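Local coordinates for protein amine Dehydrogenase (Pseudomonas putida, PDB 1JMX) that probably transfers electrons through two covalently bound c-type hemes, as the heme-carrying alpha subunit of a quinohemoprotein amine dehydrogenase, at residues G462-I467 against M481-Q486. Residues are numbered along the deposited sequence; the frame is centred on the assembly and turned at random.
Sequences GNLKVI and MIVTVQ
The beta hairpin of strands 462-470 and 476-484 belongs to domain IV of the alpha subunit, a member of the E-set clan, and the contact forms the end of the hairpin remote from its turn, away from the heme sites. Two hydrogen-bonded antiparallel pairs flank one non-hydrogen-bonded pair, Asn-463 with Ile-482. At Gly-462 and Val-483, Gly-462 N reaches a lone pair of Val-483 O at 3.0 Å, and Val-483 N returns to Gly-462 O at 2.9 Å. At the next pair, Leu-464 N meets Met-481 O almost along the C=O axis (178°) at 2.8 Å, whereas Met-481 N donates to Leu-464 O at 2.9 Å, from 32° above the carbonyl plane and so off the lone pairs. On the face of Leu-464, Met-481 and Val-483, the Met-481 side chain runs out with CG anti to the backbone N, then bends at chi3 (61°) so that its terminal CE lies 3.6 Å from Leu-464 CD1. Val-466 crosses the base of the same side chain obliquely, its CG2 3.7 Å from Met-481 CB. Phe-443 of strand 442-445 touches Leu-464, Met-481 and Val-483. On the other face, Asn-463 and Ile-482 lie side by side, with Asn-463 OD1 3.7 Å from Ile-482 CG1; Asn-463 OD1 accepts a hydrogen bond from His-480 NE2. Four backbone bonds thus fix the strand pairing, and apolar contacts of buried Met-481 with Leu-464 and Val-466 reinforce it.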
loop_
_atom_site.group_PDB
_atom_site.type_symbol
_atom_site.label_atom_id
_atom_site.label_comp_id
_atom_site.label_asym_id
_atom_site.label_seq_id
_atom_site.Cartn_x
_atom_site.Cartn_y
_atom_site.Cartn_z
ATOM N N GLY A 462 -15.261 -1.933 7.008
ATOM C CA GLY A 462 -16.235 -0.955 7.453
ATOM C C GLY A 462 -15.692 0.435 7.721
ATOM O O GLY A 462 -14.496 0.619 7.941
ATOM N N ASN A 463 -16.583 1.420 7.660
ATOM C CA ASN A 463 -16.241 2.814 7.914
ATOM C C ASN A 463 -16.948 3.112 9.238
ATOM O O ASN A 463 -18.163 3.319 9.276
ATOM C CB ASN A 463 -16.780 3.689 6.777
ATOM C CG ASN A 463 -16.099 5.025 6.699
ATOM O OD1 ASN A 463 -15.315 5.382 7.571
ATOM N ND2 ASN A 463 -16.393 5.777 5.652
ATOM N N LEU A 464 -16.179 3.086 10.323
ATOM C CA LEU A 464 -16.722 3.264 11.664
ATOM C C LEU A 464 -16.386 4.524 12.464
ATOM O O LEU A 464 -15.349 5.163 12.290
ATOM C CB LEU A 464 -16.374 2.032 12.505
ATOM C CG LEU A 464 -16.816 0.671 11.965
ATOM C CD1 LEU A 464 -16.383 -0.420 12.925
ATOM C CD2 LEU A 464 -18.331 0.645 11.765
ATOM N N LYS A 465 -17.295 4.846 13.374
ATOM C CA LYS A 465 -17.168 5.987 14.263
ATOM C C LYS A 465 -16.970 5.372 15.639
ATOM O O LYS A 465 -17.785 4.574 16.091
ATOM C CB LYS A 465 -18.442 6.838 14.221
ATOM C CG LYS A 465 -18.268 8.235 14.775
ATOM C CD LYS A 465 -19.324 9.199 14.237
ATOM C CE LYS A 465 -20.746 8.761 14.606
ATOM N NZ LYS A 465 -21.752 9.847 14.332
ATOM N N VAL A 466 -15.838 5.682 16.253
ATOM C CA VAL A 466 -15.490 5.155 17.565
ATOM C C VAL A 466 -15.944 6.102 18.673
ATOM O O VAL A 466 -15.397 7.192 18.823
ATOM C CB VAL A 466 -13.966 4.922 17.651
ATOM C CG1 VAL A 466 -13.561 4.507 19.050
ATOM C CG2 VAL A 466 -13.553 3.860 16.636
ATOM N N ILE A 467 -16.940 5.674 19.450
ATOM C CA ILE A 467 -17.477 6.497 20.535
ATOM C C ILE A 467 -17.033 6.051 21.923
ATOM O O ILE A 467 -17.241 4.904 22.314
ATOM C CB ILE A 467 -19.036 6.506 20.547
ATOM C CG1 ILE A 467 -19.597 6.650 19.130
ATOM C CG2 ILE A 467 -19.553 7.635 21.447
ATOM C CD1 ILE A 467 -19.197 7.894 18.451
ATOM N N MET A 481 -12.436 5.243 12.634
ATOM C CA MET A 481 -11.698 4.034 12.323
ATOM C C MET A 481 -12.214 3.382 11.047
ATOM O O MET A 481 -13.417 3.313 10.809
ATOM C CB MET A 481 -11.794 3.034 13.480
ATOM C CG MET A 481 -11.131 1.694 13.186
ATOM S SD MET A 481 -11.410 0.432 14.426
ATOM C CE MET A 481 -13.184 0.289 14.375
ATOM N N ILE A 482 -11.286 2.937 10.210
ATOM C CA ILE A 482 -11.629 2.240 8.976
ATOM C C ILE A 482 -11.040 0.833 9.081
ATOM O O ILE A 482 -9.866 0.666 9.409
ATOM C CB ILE A 482 -11.064 2.958 7.720
ATOM C CG1 ILE A 482 -11.847 4.238 7.442
ATOM C CG2 ILE A 482 -11.126 2.043 6.514
ATOM C CD1 ILE A 482 -11.255 5.071 6.354
ATOM N N VAL A 483 -11.892 -0.170 8.902
ATOM C CA VAL A 483 -11.461 -1.558 8.940
ATOM C C VAL A 483 -11.325 -1.967 7.486
ATOM O O VAL A 483 -12.304 -1.938 6.743
ATOM C CB VAL A 483 -12.509 -2.469 9.607
ATOM C CG1 VAL A 483 -11.984 -3.887 9.703
ATOM C CG2 VAL A 483 -12.873 -1.943 10.984
ATOM N N THR A 484 -10.098 -2.255 7.060
ATOM C CA THR A 484 -9.854 -2.674 5.681
ATOM C C THR A 484 -9.198 -4.013 5.450
ATOM O O THR A 484 -9.076 -4.835 6.357
ATOM C CB THR A 484 -9.049 -1.659 4.859
ATOM O OG1 THR A 484 -8.101 -0.962 5.685
ATOM C CG2 THR A 484 -9.974 -0.763 4.160
ATOM N N VAL A 485 -8.765 -4.182 4.204
ATOM C CA VAL A 485 -8.123 -5.379 3.708
ATOM C C VAL A 485 -6.660 -5.538 4.121
ATOM O O VAL A 485 -6.000 -4.592 4.549
ATOM C CB VAL A 485 -8.246 -5.428 2.165
ATOM C CG1 VAL A 485 -9.715 -5.288 1.763
ATOM C CG2 VAL A 485 -7.419 -4.317 1.529
ATOM N N GLN A 486 -6.162 -6.753 3.944
ATOM C CA GLN A 486 -4.791 -7.102 4.286
ATOM C C GLN A 486 -3.786 -6.597 3.252
ATOM O O GLN A 486 -4.155 -6.063 2.203
ATOM C CB GLN A 486 -4.626 -8.629 4.375
ATOM C CG GLN A 486 -5.865 -9.442 4.756
ATOM C CD GLN A 486 -6.688 -9.883 3.552
ATOM O OE1 GLN A 486 -7.548 -9.154 3.091
ATOM N NE2 GLN A 486 -6.441 -11.093 3.066
#